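AgaA (Rhizobium radiobacter, PDB 6HLX) binds the opine agropinic acid as a periplasmic binding protein, probably delivering it to an ABC transporter for import. Local coordinates at residues Phe240-Asn246 with Tyr372-Gly378; Pro255-Gln259 with Leu441-Pro445; Val265-Ile271 with Val447-Trp451. All coordinates share one frame; numbering follows the deposited sequence. Where two conformers were deposited one is given.

Contact 1: residues Phe240-Asn246 with Tyr372-Gly378; sequences FMGLQFN and YDFTVMG. With G9Z (agropinic acid), chain E; EDO (1,2-ethanediol), chain B.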
loop_
_atom_site.group_PDB
_atom_site.type_symbol
_atom_site.label_atom_id
_atom_site.label_comp_id
_atom_site.label_asym_id
_atom_site.label_seq_id
_atom_site.Cartn_x
_atom_site.Cartn_y
_atom_site.Cartn_z
ATOM N N PHE A 240 -3.126 -9.360 1.853
ATOM C CA PHE A 240 -3.959 -10.419 1.288
ATOM C C PHE A 240 -3.663 -10.522 -0.224
ATOM O O PHE A 240 -3.143 -9.569 -0.838
ATOM C CB PHE A 240 -5.466 -10.145 1.531
ATOM C CG PHE A 240 -5.904 -8.723 1.239
ATOM C CD1 PHE A 240 -6.050 -8.273 -0.075
ATOM C CD2 PHE A 240 -6.182 -7.838 2.273
ATOM C CE1 PHE A 240 -6.427 -6.945 -0.343
ATOM C CE2 PHE A 240 -6.583 -6.517 2.003
ATOM C CZ PHE A 240 -6.692 -6.076 0.697
ATOM N N MET A 241 -4.013 -11.666 -0.808
ATOM C CA MET A 241 -3.953 -11.931 -2.253
ATOM C C MET A 241 -5.384 -12.056 -2.745
ATOM O O MET A 241 -6.206 -12.712 -2.105
ATOM C CB MET A 241 -3.197 -13.237 -2.594
ATOM C CG MET A 241 -1.717 -13.212 -2.208
ATOM S SD MET A 241 -0.774 -11.897 -2.990
ATOM C CE MET A 241 -0.848 -12.403 -4.684
ATOM N N GLY A 242 -5.665 -11.493 -3.909
ATOM C CA GLY A 242 -7.008 -11.566 -4.483
ATOM C C GLY A 242 -7.023 -11.061 -5.906
ATOM O O GLY A 242 -6.010 -11.155 -6.606
ATOM N N LEU A 243 -8.179 -10.545 -6.354
ATOM C CA LEU A 243 -8.297 -10.026 -7.713
ATOM C C LEU A 243 -9.052 -8.714 -7.727
ATOM O O LEU A 243 -10.049 -8.568 -7.012
ATOM C CB LEU A 243 -9.080 -11.033 -8.594
ATOM C CG LEU A 243 -8.385 -12.362 -8.938
ATOM C CD1 LEU A 243 -9.395 -13.363 -9.477
ATOM C CD2 LEU A 243 -7.265 -12.148 -9.999
ATOM N N GLN A 244 -8.618 -7.815 -8.609
ATOM C CA GLN A 244 -9.289 -6.562 -8.962
ATOM C C GLN A 244 -9.771 -6.785 -10.385
ATOM O O GLN A 244 -9.030 -7.344 -11.206
ATOM C CB GLN A 244 -8.313 -5.370 -8.932
ATOM C CG GLN A 244 -7.943 -4.971 -7.522
ATOM C CD GLN A 244 -6.668 -4.191 -7.482
ATOM O OE1 GLN A 244 -5.635 -4.731 -7.085
ATOM N NE2 GLN A 244 -6.693 -2.924 -7.921
ATOM N N PHE A 245 -11.000 -6.365 -10.673
ATOM C CA PHE A 245 -11.624 -6.552 -11.991
ATOM C C PHE A 245 -11.901 -5.222 -12.675
ATOM O O PHE A 245 -12.473 -4.315 -12.046
ATOM C CB PHE A 245 -12.983 -7.279 -11.824
ATOM C CG PHE A 245 -12.909 -8.636 -11.158
ATOM C CD1 PHE A 245 -13.008 -8.759 -9.781
ATOM C CD2 PHE A 245 -12.747 -9.791 -11.911
ATOM C CE1 PHE A 245 -12.957 -10.018 -9.168
ATOM C CE2 PHE A 245 -12.681 -11.043 -11.295
ATOM C CZ PHE A 245 -12.747 -11.143 -9.923
ATOM N N ASN A 246 -11.605 -5.126 -13.979
ATOM C CA ASN A 246 -12.003 -3.939 -14.720
ATOM C C ASN A 246 -13.459 -4.197 -15.123
ATOM O O ASN A 246 -13.735 -5.059 -15.982
ATOM C CB ASN A 246 -11.138 -3.735 -15.956
ATOM C CG ASN A 246 -11.449 -2.467 -16.685
ATOM O OD1 ASN A 246 -12.577 -1.968 -16.649
ATOM N ND2 ASN A 246 -10.445 -1.906 -17.359
ATOM N N TYR A 372 -6.214 -3.274 -18.308
ATOM C CA TYR A 372 -6.270 -4.704 -18.023
ATOM C C TYR A 372 -7.724 -5.154 -17.951
ATOM O O TYR A 372 -8.600 -4.300 -17.820
ATOM C CB TYR A 372 -5.545 -5.007 -16.686
ATOM C CG TYR A 372 -6.131 -4.377 -15.433
ATOM C CD1 TYR A 372 -7.140 -5.017 -14.714
ATOM C CD2 TYR A 372 -5.592 -3.207 -14.892
ATOM C CE1 TYR A 372 -7.620 -4.499 -13.512
ATOM C CE2 TYR A 372 -6.097 -2.653 -13.709
ATOM C CZ TYR A 372 -7.104 -3.311 -13.015
ATOM O OH TYR A 372 -7.557 -2.834 -11.804
ATOM N N ASP A 373 -7.970 -6.488 -17.992
ATOM C CA ASP A 373 -9.306 -7.110 -17.847
ATOM C C ASP A 373 -9.468 -7.406 -16.334
ATOM O O ASP A 373 -10.448 -7.001 -15.716
ATOM C CB ASP A 373 -9.381 -8.413 -18.659
ATOM C CG ASP A 373 -9.238 -8.242 -20.168
ATOM O OD1 ASP A 373 -9.480 -7.126 -20.662
ATOM O OD2 ASP A 373 -8.861 -9.227 -20.847
ATOM N N PHE A 374 -8.470 -8.081 -15.747
ATOM C CA PHE A 374 -8.372 -8.297 -14.296
ATOM C C PHE A 374 -6.935 -8.450 -13.898
ATOM O O PHE A 374 -6.085 -8.676 -14.759
ATOM C CB PHE A 374 -9.283 -9.411 -13.737
ATOM C CG PHE A 374 -9.037 -10.871 -14.044
ATOM C CD1 PHE A 374 -8.586 -11.274 -15.307
ATOM C CD2 PHE A 374 -9.422 -11.861 -13.135
ATOM C CE1 PHE A 374 -8.477 -12.633 -15.628
ATOM C CE2 PHE A 374 -9.311 -13.221 -13.457
ATOM C CZ PHE A 374 -8.839 -13.595 -14.703
ATOM N N THR A 375 -6.630 -8.199 -12.616
ATOM C CA THR A 375 -5.230 -8.232 -12.154
ATOM C C THR A 375 -5.107 -8.890 -10.810
ATOM O O THR A 375 -6.034 -8.798 -9.997
ATOM C CB THR A 375 -4.592 -6.815 -12.159
ATOM O OG1 THR A 375 -3.189 -6.895 -11.839
ATOM C CG2 THR A 375 -5.254 -5.831 -11.149
ATOM N N VAL A 376 -3.996 -9.618 -10.615
ATOM C CA VAL A 376 -3.668 -10.201 -9.311
ATOM C C VAL A 376 -3.460 -9.008 -8.348
ATOM O O VAL A 376 -2.713 -8.062 -8.644
ATOM C CB VAL A 376 -2.415 -11.102 -9.387
ATOM C CG1 VAL A 376 -1.916 -11.491 -7.995
ATOM C CG2 VAL A 376 -2.716 -12.353 -10.224
ATOM N N MET A 377 -4.115 -9.077 -7.189
ATOM C CA MET A 377 -4.051 -8.024 -6.178
ATOM C C MET A 377 -3.277 -8.587 -4.992
ATOM O O MET A 377 -3.703 -9.576 -4.412
ATOM C CB MET A 377 -5.512 -7.667 -5.743
ATOM C CG MET A 377 -5.600 -6.757 -4.504
ATOM S SD MET A 377 -7.306 -6.304 -4.088
ATOM C CE MET A 377 -8.021 -7.948 -3.589
ATOM N N GLY A 378 -2.153 -7.961 -4.666
ATOM C CA GLY A 378 -1.329 -8.260 -3.494
ATOM C C GLY A 378 -1.316 -6.962 -2.723
ATOM O O GLY A 378 -0.654 -6.014 -3.141
HETATM O OAM G9Z E . 4.762 -3.043 -4.578
HETATM C CAB G9Z E . 4.439 -4.232 -4.710
HETATM C CAC G9Z E . 5.279 -5.187 -5.319
HETATM C CB G9Z E . 4.505 -6.540 -5.261
HETATM C CA G9Z E . 3.122 -6.183 -4.743
HETATM C C G9Z E . 2.756 -7.013 -3.636
HETATM O O G9Z E . 3.139 -6.688 -2.479
HETATM N N G9Z E . 3.222 -4.723 -4.414
HETATM C CAG G9Z E . 2.130 -3.931 -3.728
HETATM C CAH G9Z E . 1.055 -3.523 -4.736
HETATM O OAP G9Z E . 0.461 -4.729 -5.217
HETATM C CAI G9Z E . -0.023 -2.624 -4.121
HETATM O OAQ G9Z E . 0.615 -1.634 -3.275
HETATM C CAJ G9Z E . -0.823 -1.846 -5.220
HETATM O OAR G9Z E . -1.815 -1.014 -4.592
HETATM C CAK G9Z E . -1.467 -2.701 -6.338
HETATM O OAT G9Z E . -1.911 -1.840 -7.405
HETATM C CAL G9Z E . -2.603 -3.597 -5.821
HETATM O OAS G9Z E . -3.068 -4.462 -6.880
HETATM O OXT G9Z E . 2.091 -8.058 -3.877
HETATM C C1 EDO B . -12.063 -2.932 -21.242
HETATM O O1 EDO B . -12.710 -3.828 -22.124
HETATM C C2 EDO B . -11.509 -3.728 -20.036
HETATM O O2 EDO B . -10.474 -4.605 -20.449
#
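M377 is the bump and G242 the hollow in this antiparallel strand pair: glycine has no side chain here, so the methionine can lay its tip across the neighbouring strand, CE 3.8 Å from L243 N. With CG anti to the backbone N (chi1 169°) and a bend at the last torsion, the chain also brings CE to 3.8 Å from F240 CE1, while SD sits at the ring's edge as a Met-aromatic contact. Q244 crosses M377 at about a right angle, its CG resting 3.7 Å from M377 SD. On the face of M241, L243 and F245, M241 hooks round until CE meets V376 CG1 at 3.6 Å, its SD lying near the bare CA of G378. L243 lays its CD2 methyl against F374 CD2; the F245 and F374 rings run nearly parallel but slide past with little overlap. Between the two faces, the pairs G242–M377 and Q244–T375 each exchange two backbone hydrogen bonds. Q244 NE2 is bonded to the carbonyls of T402 and N404, so the amide is probably held with OE1 towards agropinic acid. Q244 OE1 accepts from its OAS at 2.6 Å and G378 O from its OAP at 2.7 Å, two acceptors matched to two O-H donors.

Contact 2: residues Pro255-Gln259 with Leu441-Pro445; sequences PEVRQ and LELSP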
loop_
_atom_site.group_PDB
_atom_site.type_symbol
_atom_site.label_atom_id
_atom_site.label_comp_id
_atom_site.label_asym_id
_atom_site.label_seq_id
_atom_site.Cartn_x
_atom_site.Cartn_y
_atom_site.Cartn_z
ATOM N N PRO A 255 -21.968 -9.370 -11.043
ATOM C CA PRO A 255 -21.658 -10.013 -9.747
ATOM C C PRO A 255 -21.594 -11.550 -9.810
ATOM O O PRO A 255 -20.764 -12.136 -9.114
ATOM C CB PRO A 255 -22.798 -9.525 -8.838
ATOM C CG PRO A 255 -23.152 -8.174 -9.411
ATOM C CD PRO A 255 -23.103 -8.427 -10.903
ATOM N N GLU A 256 -22.458 -12.201 -10.629
ATOM C CA GLU A 256 -22.453 -13.667 -10.754
ATOM C C GLU A 256 -21.144 -14.211 -11.336
ATOM O O GLU A 256 -20.727 -15.314 -10.971
ATOM C CB GLU A 256 -23.657 -14.162 -11.564
ATOM C CG GLU A 256 -24.990 -13.990 -10.850
ATOM C CD GLU A 256 -26.226 -14.274 -11.684
ATOM O OE1 GLU A 256 -27.270 -14.620 -11.087
ATOM O OE2 GLU A 256 -26.159 -14.147 -12.929
ATOM N N VAL A 257 -20.487 -13.441 -12.233
ATOM C CA VAL A 257 -19.202 -13.856 -12.827
ATOM C C VAL A 257 -18.090 -13.714 -11.773
ATOM O O VAL A 257 -17.236 -14.607 -11.633
ATOM C CB VAL A 257 -18.862 -13.095 -14.145
ATOM C CG1 VAL A 257 -17.412 -13.324 -14.594
ATOM C CG2 VAL A 257 -19.842 -13.465 -15.267
ATOM N N ARG A 258 -18.094 -12.587 -11.040
ATOM C CA ARG A 258 -17.072 -12.351 -10.020
ATOM C C ARG A 258 -17.203 -13.404 -8.911
ATOM O O ARG A 258 -16.197 -13.994 -8.521
ATOM C CB ARG A 258 -17.154 -10.909 -9.487
ATOM C CG ARG A 258 -17.044 -9.877 -10.630
ATOM C CD ARG A 258 -16.896 -8.462 -10.104
ATOM N NE ARG A 258 -18.102 -7.979 -9.429
ATOM C CZ ARG A 258 -18.857 -6.973 -9.853
ATOM N NH1 ARG A 258 -19.888 -6.563 -9.130
ATOM N NH2 ARG A 258 -18.599 -6.383 -11.016
ATOM N N GLN A 259 -18.453 -13.721 -8.498
ATOM C CA GLN A 259 -18.719 -14.778 -7.509
ATOM C C GLN A 259 -18.312 -16.142 -8.055
ATOM O O GLN A 259 -17.732 -16.924 -7.301
ATOM C CB GLN A 259 -20.199 -14.812 -7.070
ATOM C CG GLN A 259 -20.618 -13.620 -6.206
ATOM C CD GLN A 259 -21.652 -13.992 -5.152
ATOM O OE1 GLN A 259 -22.051 -15.140 -5.009
ATOM N NE2 GLN A 259 -22.078 -13.038 -4.358
ATOM N N LEU A 441 -20.152 -8.603 -0.216
ATOM C CA LEU A 441 -20.129 -10.030 -0.579
ATOM C C LEU A 441 -21.090 -10.298 -1.737
ATOM O O LEU A 441 -20.739 -10.989 -2.697
ATOM C CB LEU A 441 -20.543 -10.881 0.632
ATOM C CG LEU A 441 -19.500 -10.984 1.740
ATOM C CD1 LEU A 441 -20.143 -11.501 3.048
ATOM C CD2 LEU A 441 -18.337 -11.894 1.302
ATOM N N GLU A 442 -22.305 -9.742 -1.649
ATOM C CA GLU A 442 -23.316 -9.910 -2.685
ATOM C C GLU A 442 -22.801 -9.498 -4.076
ATOM O O GLU A 442 -22.948 -10.260 -5.047
ATOM C CB GLU A 442 -24.568 -9.100 -2.318
ATOM C CG GLU A 442 -25.651 -9.194 -3.375
ATOM C CD GLU A 442 -26.869 -8.323 -3.132
ATOM O OE1 GLU A 442 -27.761 -8.306 -4.011
ATOM O OE2 GLU A 442 -26.933 -7.656 -2.072
ATOM N N LEU A 443 -22.192 -8.312 -4.164
ATOM C CA LEU A 443 -21.708 -7.780 -5.438
ATOM C C LEU A 443 -20.316 -8.260 -5.810
ATOM O O LEU A 443 -19.975 -8.309 -7.000
ATOM C CB LEU A 443 -21.783 -6.244 -5.459
ATOM C CG LEU A 443 -23.177 -5.601 -5.291
ATOM C CD1 LEU A 443 -23.052 -4.096 -5.326
ATOM C CD2 LEU A 443 -24.156 -6.044 -6.381
ATOM N N SER A 444 -19.512 -8.629 -4.797
ATOM C CA SER A 444 -18.134 -9.092 -4.961
ATOM C C SER A 444 -17.312 -8.295 -6.007
ATOM O O SER A 444 -16.720 -8.914 -6.901
ATOM C CB SER A 444 -18.108 -10.587 -5.266
ATOM O OG SER A 444 -18.375 -11.318 -4.081
ATOM N N PRO A 445 -17.249 -6.942 -5.930
ATOM C CA PRO A 445 -16.385 -6.194 -6.871
ATOM C C PRO A 445 -14.921 -6.592 -6.694
ATOM O O PRO A 445 -14.155 -6.540 -7.645
ATOM C CB PRO A 445 -16.602 -4.735 -6.475
ATOM C CG PRO A 445 -17.006 -4.792 -5.023
ATOM C CD PRO A 445 -17.851 -6.035 -4.920
#
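R258 lays its guanidinium edge against the carbonyl of L443, gripping that one oxygen side-on with two nitrogens: NE at 3.1 Å and NH1 at 2.8 Å from L443 O. The acceptor lies only 4° out of the guanidinium plane, so both N-H groups can converge on it, though the NH1 bond is the straighter. The bend at chi3 (-68°) turns the group across the end of the other helix, bringing one of its faces over P445 CA; NH2, the remaining nitrogen, bonds to F252 O. Arginine suits the place because carbonyls in the last turn of a helix have no further turn to supply donors, and the negative end of the helix dipole would probably welcome its charge. Q259 reaches the same turn from beside R258, its NE2 making a weak bond to E442 O at 3.0 Å; its stronger partner is Y301 OH. S444 leaves the helix with positive phi and folds its hydroxyl back, OG donating to L441 O at 2.8 Å. Compact P255, which needs no backbone N-H in a first turn, lies side by side with L443, CG 3.8 Å from L443 CD2. Thus the start of helix 255-264 meets the end of helix 426-443 just before strand 446-451, while E256 and V257 turn to helix 306-315.

Contact 3: residues Val265-Ile271 with Val447-Trp451; sequences VDRSAII and VYFMW. With ZN (zinc ion), chain O.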
loop_
_atom_site.group_PDB
_atom_site.type_symbol
_atom_site.label_atom_id
_atom_site.label_comp_id
_atom_site.label_asym_id
_atom_site.label_seq_id
_atom_site.Cartn_x
_atom_site.Cartn_y
_atom_site.Cartn_z
ATOM N N VAL A 265 -11.838 -20.871 -7.574
ATOM C CA VAL A 265 -10.411 -20.907 -7.266
ATOM C C VAL A 265 -10.136 -21.597 -5.943
ATOM O O VAL A 265 -10.514 -21.078 -4.900
ATOM C CB VAL A 265 -9.755 -19.505 -7.356
ATOM C CG1 VAL A 265 -8.251 -19.582 -7.054
ATOM C CG2 VAL A 265 -9.982 -18.874 -8.726
ATOM N N ASP A 266 -9.450 -22.759 -5.986
ATOM C CA ASP A 266 -9.076 -23.447 -4.770
ATOM C C ASP A 266 -7.972 -22.633 -4.080
ATOM O O ASP A 266 -6.918 -22.369 -4.671
ATOM C CB ASP A 266 -8.573 -24.863 -5.026
ATOM C CG ASP A 266 -8.490 -25.592 -3.716
ATOM O OD1 ASP A 266 -9.523 -26.185 -3.296
ATOM O OD2 ASP A 266 -7.421 -25.531 -3.075
ATOM N N ARG A 267 -8.230 -22.229 -2.843
ATOM C CA ARG A 267 -7.293 -21.366 -2.119
ATOM C C ARG A 267 -6.028 -22.087 -1.668
ATOM O O ARG A 267 -4.957 -21.461 -1.628
ATOM C CB ARG A 267 -8.010 -20.660 -0.981
ATOM C CG ARG A 267 -8.957 -19.618 -1.554
ATOM C CD ARG A 267 -10.213 -19.532 -0.776
ATOM N NE ARG A 267 -11.068 -18.441 -1.249
ATOM C CZ ARG A 267 -12.064 -18.575 -2.119
ATOM N NH1 ARG A 267 -12.296 -19.742 -2.701
ATOM N NH2 ARG A 267 -12.806 -17.529 -2.448
ATOM N N SER A 268 -6.115 -23.407 -1.406
ATOM C CA SER A 268 -4.912 -24.170 -1.056
ATOM C C SER A 268 -3.973 -24.285 -2.246
ATOM O O SER A 268 -2.779 -24.404 -2.037
ATOM C CB SER A 268 -5.272 -25.559 -0.536
ATOM O OG SER A 268 -6.041 -25.439 0.647
ATOM N N ALA A 269 -4.499 -24.260 -3.499
ATOM C CA ALA A 269 -3.644 -24.326 -4.694
ATOM C C ALA A 269 -2.749 -23.094 -4.729
ATOM O O ALA A 269 -1.564 -23.219 -5.014
ATOM C CB ALA A 269 -4.483 -24.408 -5.965
ATOM N N ILE A 270 -3.290 -21.916 -4.372
ATOM C CA ILE A 270 -2.473 -20.693 -4.328
ATOM C C ILE A 270 -1.445 -20.769 -3.185
ATOM O O ILE A 270 -0.258 -20.556 -3.420
ATOM C CB ILE A 270 -3.341 -19.407 -4.255
ATOM C CG1 ILE A 270 -4.181 -19.244 -5.552
ATOM C CG2 ILE A 270 -2.434 -18.170 -4.012
ATOM C CD1 ILE A 270 -5.248 -18.189 -5.464
ATOM N N ILE A 271 -1.903 -21.081 -1.960
ATOM C CA ILE A 271 -1.028 -21.161 -0.776
ATOM C C ILE A 271 0.131 -22.144 -1.000
ATOM O O ILE A 271 1.284 -21.793 -0.737
ATOM C CB ILE A 271 -1.852 -21.488 0.506
ATOM C CG1 ILE A 271 -2.841 -20.340 0.833
ATOM C CG2 ILE A 271 -0.938 -21.812 1.711
ATOM C CD1 ILE A 271 -3.982 -20.715 1.784
ATOM N N VAL A 447 -12.409 -9.792 -5.047
ATOM C CA VAL A 447 -12.421 -11.197 -4.630
ATOM C C VAL A 447 -11.118 -11.429 -3.869
ATOM O O VAL A 447 -10.054 -10.930 -4.285
ATOM C CB VAL A 447 -12.619 -12.147 -5.836
ATOM C CG1 VAL A 447 -12.153 -13.559 -5.506
ATOM C CG2 VAL A 447 -14.087 -12.150 -6.285
ATOM N N TYR A 448 -11.194 -12.167 -2.730
ATOM C CA TYR A 448 -10.012 -12.380 -1.888
ATOM C C TYR A 448 -9.766 -13.869 -1.710
ATOM O O TYR A 448 -10.721 -14.632 -1.526
ATOM C CB TYR A 448 -10.226 -11.735 -0.506
ATOM C CG TYR A 448 -10.649 -10.287 -0.564
ATOM C CD1 TYR A 448 -11.998 -9.935 -0.597
ATOM C CD2 TYR A 448 -9.704 -9.260 -0.514
ATOM C CE1 TYR A 448 -12.395 -8.598 -0.650
ATOM C CE2 TYR A 448 -10.093 -7.921 -0.545
ATOM C CZ TYR A 448 -11.443 -7.598 -0.588
ATOM O OH TYR A 448 -11.845 -6.288 -0.604
ATOM N N PHE A 449 -8.479 -14.268 -1.708
ATOM C CA PHE A 449 -8.150 -15.685 -1.609
ATOM C C PHE A 449 -7.391 -16.093 -0.382
ATOM O O PHE A 449 -7.637 -17.195 0.110
ATOM C CB PHE A 449 -7.355 -16.130 -2.850
ATOM C CG PHE A 449 -8.161 -16.049 -4.132
ATOM C CD1 PHE A 449 -9.449 -16.573 -4.198
ATOM C CD2 PHE A 449 -7.634 -15.427 -5.262
ATOM C CE1 PHE A 449 -10.195 -16.495 -5.391
ATOM C CE2 PHE A 449 -8.378 -15.353 -6.449
ATOM C CZ PHE A 449 -9.650 -15.878 -6.498
ATOM N N MET A 450 -6.446 -15.257 0.098
ATOM C CA MET A 450 -5.629 -15.670 1.235
ATOM C C MET A 450 -4.938 -14.513 1.927
ATOM O O MET A 450 -4.724 -13.466 1.302
ATOM C CB MET A 450 -4.540 -16.660 0.756
ATOM C CG MET A 450 -3.576 -16.048 -0.252
ATOM S SD MET A 450 -2.173 -17.081 -0.652
ATOM C CE MET A 450 -1.158 -16.850 0.840
ATOM N N TRP A 451 -4.555 -14.726 3.194
ATOM C CA TRP A 451 -3.736 -13.783 3.966
ATOM C C TRP A 451 -2.321 -14.324 3.753
ATOM O O TRP A 451 -2.102 -15.553 3.848
ATOM C CB TRP A 451 -4.022 -13.877 5.469
ATOM C CG TRP A 451 -5.364 -13.368 5.863
ATOM C CD1 TRP A 451 -6.422 -14.108 6.302
ATOM C CD2 TRP A 451 -5.803 -11.999 5.849
ATOM N NE1 TRP A 451 -7.487 -13.282 6.593
ATOM C CE2 TRP A 451 -7.128 -11.981 6.342
ATOM C CE3 TRP A 451 -5.179 -10.777 5.532
ATOM C CZ2 TRP A 451 -7.866 -10.800 6.462
ATOM C CZ3 TRP A 451 -5.900 -9.595 5.687
ATOM C CH2 TRP A 451 -7.231 -9.617 6.138
HETATM ZN ZN ZN O . -9.223 -26.811 -1.527
HETATM O O HOH W 1 -7.605 -27.860 -1.226
HETATM O O HOH W 2 -13.202 -15.344 -0.789
#
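R267 and F449 mark the closest approach of the backbones, CA to CA 5.8 Å, where helix 267-271 passes strand 447-451 with axes 8.1 Å apart and directions 50° from each other. No direct hydrogen bond joins the segments; side chains do most of the joining, and F449 has the largest share. V265 CG1 stands over one face of its ring, 4.1 Å from the centroid in a CH-pi contact, and I270 CD1 comes to 3.7 Å from CD2 of F449. At the strand, F449 and M450 both pair with M241, a classic beta bulge, consistent with these two successive residues both reaching the helix: in one of its two conformers, flexible M450 puts SD 3.5 Å from I270 CG2 and close to I271 CG1. R267 rests its CG on F449 O and runs past the ring edge, its guanidinium turned 75° from the F449 plane, with CD1 of F449 over a guanidinium face. NH1 bonds to A262 O, and a water links NH2 to Y448 O. D266, the N-cap, is apt because its short carboxylate can bend back: OD2 accepts from A269 N through its anti lone pair and, weakly, from S268 N, while OD1 binds a zinc ion at 1.9 Å, with a water as a further ligand.

The three contacts adjoin within the lobe built on the sheet of strands 240-245, 374-379 and 446-451. Contacts 1 and 3 share it most directly, strand 240-245 lying between the other two: M241 O is 2.8 Å from F449 N and L243 N is 2.8 Å from V447 O, both probable hydrogen bonds. Contact 2 joins contact 1 through F245 CD1, 3.3 Å from P445 O, and meets contact 3 where R258 O packs against V447 CG2. Their centres are about 13 to 16 Å apart. Contact 1 alone supplies agropinic acid pocket residues; in contact 3 the side chain of Y448 is about 10 Å from the ligand, and contact 2 lies away from the opine pocket and the zinc sites.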